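Local coordinates for tungstate ABC transporter, periplasmic tungstate-binding protein (Geobacter sulfurreducens, PDB 3LR1) that probably captures tungstate in the periplasm and delivers it to an ABC transporter for uptake into the cell, at residues K102-A107 against L132-S137; A150-G153 against T159-T162. All coordinates share one frame; numbering follows the deposited sequence.

Contact 1. Residues K102-A107 against L132-S137; sequences KTAAEA and LDLWKS
Ala104 meets Leu134 methyl against methyl: its CB faces both branch ends of the leucine, with CD2 of Leu134 4.0 Å from CB of Ala104 and CD1 only slightly farther. Leu134 reaches it because CG stands beside the backbone N and anti to the carbonyl carbon (chi1 -70°), which sends the fork across to the first turn of the other helix. Next to it, Ala105 lies against main chain rather than side chain, its CB 4.2 Å from Leu134 O and 4.4 Å from Ser137 C. Alanine suits both places. With a single methyl it lets the backbones come close, the CA atoms of Ala105 and Leu134 being 5.6 Å apart, while leucine supplies the two methyls that cover Ala104.

Polar groups organise the start of one helix and the last turn of the other. Thr103 is the N-cap residue of helix 104-114, its OG1 accepting from Glu106 N at 3.1 Å. Glu106 in turn reaches back past Thr103, its extended side chain (chi1 -172°) carrying OE1 to Lys102 N at 2.8 Å, a nearly straight bond that ties the preceding loop to the first turn. On the facing helix Ser137 OG bonds to Asp133 O at 3.2 Å from above the carbonyl plane; Ser137 N approaches from the other face, so this oxygen takes two donors. Ser137 itself lies at the exposed margin of the contact. Deeper down, Leu134 and Trp135 both rest on Leu108, and Trp135 also covers Ala112. The arrangement is a helix-helix packing at the surface of a periplasmic binding protein fold: helix 126-137 is the crossover of a beta-alpha-beta unit between parallel strands 118-120 and 147-149, and helix 104-114 leads into the first of them.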
ATOM      1  N   LYS A 102      18.344 -15.525   1.246  1.00 16.56           N
ATOM      2  CA  LYS A 102      17.328 -16.407   1.788  1.00 16.09           C
ATOM      3  C   LYS A 102      16.252 -15.650   2.556  1.00 15.41           C
ATOM      4  O   LYS A 102      15.173 -16.176   2.817  1.00 15.21           O
ATOM      5  CB  LYS A 102      17.979 -17.483   2.694  1.00 16.52           C
ATOM      6  CG  LYS A 102      19.114 -18.314   2.065  1.00 17.97           C
ATOM      7  CD  LYS A 102      18.697 -19.100   0.834  1.00 21.58           C
ATOM      8  CE  LYS A 102      19.944 -19.704   0.127  1.00 24.34           C
ATOM      9  NZ  LYS A 102      19.623 -20.203  -1.262  1.00 25.00           N
ATOM     10  N   THR A 103      16.540 -14.421   2.949  1.00 15.79           N
ATOM     11  CA  THR A 103      15.542 -13.585   3.629  1.00 16.03           C
ATOM     12  C   THR A 103      15.645 -12.163   3.087  1.00 16.46           C
ATOM     13  O   THR A 103      16.665 -11.770   2.501  1.00 16.85           O
ATOM     14  CB  THR A 103      15.759 -13.514   5.130  1.00 14.68           C
ATOM     15  OG1 THR A 103      17.001 -12.867   5.392  1.00 14.46           O
ATOM     16  CG2 THR A 103      15.760 -14.954   5.825  1.00 15.35           C
ATOM     17  N   ALA A 104      14.618 -11.374   3.315  1.00 18.11           N
ATOM     18  CA  ALA A 104      14.660  -9.988   2.883  1.00 19.05           C
ATOM     19  C   ALA A 104      15.731  -9.185   3.611  1.00 19.33           C
ATOM     20  O   ALA A 104      16.395  -8.357   3.007  1.00 20.10           O
ATOM     21  CB  ALA A 104      13.279  -9.308   3.036  1.00 20.02           C
ATOM     22  N   ALA A 105      15.945  -9.453   4.887  1.00 20.28           N
ATOM     23  CA  ALA A 105      17.007  -8.756   5.617  1.00 19.62           C
ATOM     24  C   ALA A 105      18.374  -9.073   5.015  1.00 19.68           C
ATOM     25  O   ALA A 105      19.179  -8.166   4.798  1.00 21.25           O
ATOM     26  CB  ALA A 105      16.954  -9.097   7.048  1.00 20.93           C
ATOM     27  N   GLU A 106      18.641 -10.331   4.706  1.00 18.37           N
ATOM     28  CA  GLU A 106      19.879 -10.677   4.039  1.00 18.49           C
ATOM     29  C   GLU A 106      20.030  -9.969   2.693  1.00 16.80           C
ATOM     30  O   GLU A 106      21.115  -9.522   2.355  1.00 16.45           O
ATOM     31  CB  GLU A 106      19.994 -12.173   3.835  1.00 17.78           C
ATOM     32  CG  GLU A 106      21.310 -12.617   3.333  1.00 17.93           C
ATOM     33  CD  GLU A 106      21.450 -14.128   3.378  1.00 18.87           C
ATOM     34  OE1 GLU A 106      20.670 -14.801   2.720  1.00 20.07           O
ATOM     35  OE2 GLU A 106      22.337 -14.683   4.058  1.00 22.03           O
ATOM     36  N   ALA A 107      18.951  -9.915   1.925  1.00 16.06           N
ATOM     37  CA  ALA A 107      18.994  -9.265   0.597  1.00 15.01           C
ATOM     38  C   ALA A 107      19.390  -7.811   0.755  1.00 16.03           C
ATOM     39  O   ALA A 107      20.217  -7.289   0.002  1.00 16.78           O
ATOM     40  CB  ALA A 107      17.594  -9.388  -0.169  1.00 13.34           C
ATOM     41  N   LEU A 132      12.048   0.174   6.817  1.00 26.72           N
ATOM     42  CA  LEU A 132      12.824   0.536   8.016  1.00 27.10           C
ATOM     43  C   LEU A 132      12.893  -0.611   9.034  1.00 28.04           C
ATOM     44  O   LEU A 132      13.973  -0.908   9.657  1.00 27.53           O
ATOM     45  CB  LEU A 132      12.266   1.812   8.643  1.00 27.66           C
ATOM     46  CG  LEU A 132      12.459   3.077   7.768  1.00 28.06           C
ATOM     47  CD1 LEU A 132      12.147   4.344   8.598  1.00 30.57           C
ATOM     48  CD2 LEU A 132      13.843   3.217   7.088  1.00 30.06           C
ATOM     49  N   ASP A 133      11.785  -1.320   9.171  1.00 28.11           N
ATOM     50  CA  ASP A 133      11.777  -2.502  10.046  1.00 29.13           C
ATOM     51  C   ASP A 133      12.773  -3.539   9.578  1.00 28.73           C
ATOM     52  O   ASP A 133      13.432  -4.162  10.414  1.00 29.20           O
ATOM     53  CB  ASP A 133      10.370  -3.120  10.170  1.00 29.50           C
ATOM     54  CG  ASP A 133       9.399  -2.209  10.938  1.00 32.92           C
ATOM     55  OD1 ASP A 133       9.848  -1.207  11.572  1.00 34.43           O
ATOM     56  OD2 ASP A 133       8.166  -2.484  10.860  1.00 38.04           O
ATOM     57  N   LEU A 134      12.889  -3.720   8.252  1.00 27.44           N
ATOM     58  CA  LEU A 134      13.793  -4.717   7.687  1.00 27.08           C
ATOM     59  C   LEU A 134      15.246  -4.292   7.788  1.00 26.83           C
ATOM     60  O   LEU A 134      16.069  -5.099   8.143  1.00 27.47           O
ATOM     61  CB  LEU A 134      13.482  -4.999   6.225  1.00 26.44           C
ATOM     62  CG  LEU A 134      12.219  -5.742   5.819  1.00 26.12           C
ATOM     63  CD1 LEU A 134      12.056  -5.587   4.286  1.00 22.88           C
ATOM     64  CD2 LEU A 134      12.240  -7.229   6.258  1.00 24.71           C
ATOM     65  N   TRP A 135      15.583  -3.049   7.459  1.00 27.81           N
ATOM     66  CA  TRP A 135      16.930  -2.528   7.820  1.00 29.08           C
ATOM     67  C   TRP A 135      17.302  -2.790   9.308  1.00 30.76           C
ATOM     68  O   TRP A 135      18.381  -3.296   9.610  1.00 31.06           O
ATOM     69  CB  TRP A 135      17.076  -1.048   7.491  1.00 28.49           C
ATOM     70  CG  TRP A 135      17.173  -0.742   6.010  1.00 25.98           C
ATOM     71  CD1 TRP A 135      16.336   0.055   5.292  1.00 24.58           C
ATOM     72  CD2 TRP A 135      18.165  -1.208   5.085  1.00 23.34           C
ATOM     73  NE1 TRP A 135      16.750   0.143   3.993  1.00 23.25           N
ATOM     74  CE2 TRP A 135      17.844  -0.668   3.826  1.00 23.32           C
ATOM     75  CE3 TRP A 135      19.293  -2.043   5.195  1.00 22.58           C
ATOM     76  CZ2 TRP A 135      18.598  -0.934   2.696  1.00 22.80           C
ATOM     77  CZ3 TRP A 135      20.032  -2.291   4.084  1.00 21.06           C
ATOM     78  CH2 TRP A 135      19.688  -1.755   2.849  1.00 22.52           C
ATOM     79  N   LYS A 136      16.401  -2.480  10.223  1.00 32.62           N
ATOM     80  CA  LYS A 136      16.659  -2.706  11.642  1.00 35.39           C
ATOM     81  C   LYS A 136      16.879  -4.197  11.980  1.00 36.52           C
ATOM     82  O   LYS A 136      17.781  -4.516  12.731  1.00 36.60           O
ATOM     83  CB  LYS A 136      15.513  -2.117  12.494  1.00 36.02           C
ATOM     84  CG  LYS A 136      15.891  -1.840  13.951  1.00 39.23           C
ATOM     85  CD  LYS A 136      14.644  -1.544  14.811  1.00 41.78           C
ATOM     86  CE  LYS A 136      14.893  -0.375  15.787  1.00 43.76           C
ATOM     87  NZ  LYS A 136      13.896  -0.347  16.927  1.00 44.71           N
ATOM     88  N   SER A 137      16.073  -5.101  11.403  1.00 37.84           N
ATOM     89  CA  SER A 137      16.252  -6.574  11.535  1.00 38.83           C
ATOM     90  C   SER A 137      17.567  -7.063  10.936  1.00 39.44           C
ATOM     91  O   SER A 137      18.143  -8.056  11.398  1.00 39.59           O
ATOM     92  CB  SER A 137      15.101  -7.330  10.842  1.00 39.20           C
ATOM     93  OG  SER A 137      13.837  -7.130  11.483  1.00 40.29           O
TER

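Contact 2. Residues A150-G153 against T159-T162; sequences AGQG and TMAT
Gln152, whose amide touches Met160, is held from its backbone: the carbonyl oxygen of Gln152 accepts a hydrogen bond from Arg121 NE, which links the loop 150-153 to the residue just after strand 118-120. The same loop bonds through the backbone of Ala150 to Ser120. The contact itself has no hydrogen bonds. It is made by the far end of Met160, a selenomethionine here, whose CE lies 3.7 Å from Gln152 NE2 and 3.3 Å from Ala150 CB. The second distance is tighter than ordinary van der Waals contact, so the exact placing of that methyl is somewhat doubtful; SE of Met160 lies 4.2 Å from the same CB of Ala150, an ordinary separation.

Met160 leaves the helix with CG anti to the backbone N (chi1 -170°), runs straight to SE, then bends at its last torsion to bring CE to Ala150 CB and the amide of Gln152. The extended Gln152 side chain crosses it at about a right angle, so that its amide nitrogen is in van der Waals contact with the methyl. A long, unbranched, flexible side chain suits a span in which the nearest CA atoms, of Ala150 and Met160, are 8.5 Å apart. Ile119 lies against Ala150, Met160 and Ala161 alike.

The contact joins the loop after strand 147-149 to the helix it leads into, 154-164, the helical part of a beta-alpha-beta crossover to strand 167-171. Across the segments the contact is largely apolar and non-directional, so the tip of Met160 could probably adjust its position, while directional bonds come from the loop backbone.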
ATOM      1  N   ALA A 150      13.357   8.818  -1.824  1.00 29.76           N
ATOM      2  CA  ALA A 150      12.649   9.555  -2.881  1.00 30.12           C
ATOM      3  C   ALA A 150      11.581  10.553  -2.398  1.00 29.76           C
ATOM      4  O   ALA A 150      11.342  11.568  -3.032  1.00 29.02           O
ATOM      5  CB  ALA A 150      11.994   8.561  -3.871  1.00 29.72           C
ATOM      6  N   GLY A 151      10.842  10.182  -1.353  1.00 30.16           N
ATOM      7  CA  GLY A 151       9.708  11.005  -0.888  1.00 30.03           C
ATOM      8  C   GLY A 151       8.542  11.051  -1.888  1.00 29.56           C
ATOM      9  O   GLY A 151       7.893  12.089  -2.050  1.00 28.86           O
ATOM     10  N   GLN A 152       8.289   9.899  -2.522  1.00 28.89           N
ATOM     11  CA  GLN A 152       7.232   9.705  -3.524  1.00 28.22           C
ATOM     12  C   GLN A 152       6.576   8.356  -3.337  1.00 27.07           C
ATOM     13  O   GLN A 152       7.109   7.483  -2.625  1.00 26.40           O
ATOM     14  CB  GLN A 152       7.793   9.763  -4.945  1.00 28.79           C
ATOM     15  CG  GLN A 152       8.240  11.138  -5.312  1.00 30.32           C
ATOM     16  CD  GLN A 152       8.460  11.343  -6.821  1.00 32.56           C
ATOM     17  OE1 GLN A 152       7.513  11.655  -7.583  1.00 34.76           O
ATOM     18  NE2 GLN A 152       9.709  11.209  -7.242  1.00 30.61           N
ATOM     19  N   GLY A 153       5.445   8.195  -4.031  1.00 25.91           N
ATOM     20  CA  GLY A 153       4.689   6.941  -4.020  1.00 25.11           C
ATOM     21  C   GLY A 153       5.374   5.792  -4.700  1.00 22.85           C
ATOM     22  O   GLY A 153       6.437   5.948  -5.236  1.00 24.06           O
ATOM     23  N   THR A 159       9.586   3.747 -11.189  1.00 21.87           N
ATOM     24  CA  THR A 159      10.180   4.440 -12.335  1.00 22.39           C
ATOM     25  C   THR A 159      11.601   4.910 -12.075  1.00 23.11           C
ATOM     26  O   THR A 159      12.444   4.814 -12.960  1.00 24.47           O
ATOM     27  CB  THR A 159       9.287   5.641 -12.717  1.00 22.64           C
ATOM     28  OG1 THR A 159       8.004   5.151 -13.055  1.00 22.99           O
ATOM     29  CG2 THR A 159       9.810   6.440 -13.909  1.00 22.04           C
HETATM   30  N   MSE A 160      11.860   5.496 -10.902  1.00 23.95           N
HETATM   31  CA  MSE A 160      13.206   5.994 -10.594  1.00 22.93           C
HETATM   32  C   MSE A 160      14.153   4.793 -10.485  1.00 23.25           C
HETATM   33  O   MSE A 160      15.220   4.839 -11.026  1.00 25.12           O
HETATM   34  CB  MSE A 160      13.205   6.789  -9.297  1.00 23.28           C
HETATM   35  CG  MSE A 160      14.532   7.573  -9.014  1.00 28.08           C
HETATM   36 SE   MSE A 160      14.490   8.407  -7.216  1.00 39.88          SE
HETATM   37  CE  MSE A 160      12.591   8.858  -7.107  1.00 37.68           C
ATOM     38  N   ALA A 161      13.741   3.701  -9.832  1.00 21.38           N
ATOM     39  CA  ALA A 161      14.628   2.506  -9.757  1.00 21.05           C
ATOM     40  C   ALA A 161      14.985   2.054 -11.145  1.00 20.24           C
ATOM     41  O   ALA A 161      16.123   1.747 -11.377  1.00 20.23           O
ATOM     42  CB  ALA A 161      14.035   1.362  -8.985  1.00 19.55           C
ATOM     43  N   THR A 162      14.022   2.097 -12.062  1.00 20.69           N
ATOM     44  CA  THR A 162      14.212   1.592 -13.409  1.00 21.04           C
ATOM     45  C   THR A 162      15.238   2.445 -14.187  1.00 22.83           C
ATOM     46  O   THR A 162      16.220   1.922 -14.782  1.00 23.35           O
ATOM     47  CB  THR A 162      12.861   1.580 -14.191  1.00 20.75           C
ATOM     48  OG1 THR A 162      11.858   0.896 -13.440  1.00 19.96           O
ATOM     49  CG2 THR A 162      13.041   0.870 -15.574  1.00 21.47           C
TER

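Overall arrangement
Following the chain from the N terminus, contact 1 comes first: 102-107 opens helix 104-114, and the chain passes through strand 118-120 before helix 126-137 returns to close the loop. Contact 2 begins only after that, in the loop following strand 147-149, and closes within the next helix, 154-164. The two are thus in series, neither nested nor crossed, with centres 20 Å apart and nearest atoms about 11 Å apart. Strand 118-120 connects them: it runs parallel to strands 147-149 and 167-171, between which helix 154-164 makes its crossover. Contact 1 joins two helices, whereas contact 2 fastens one helix to the loop leading into it.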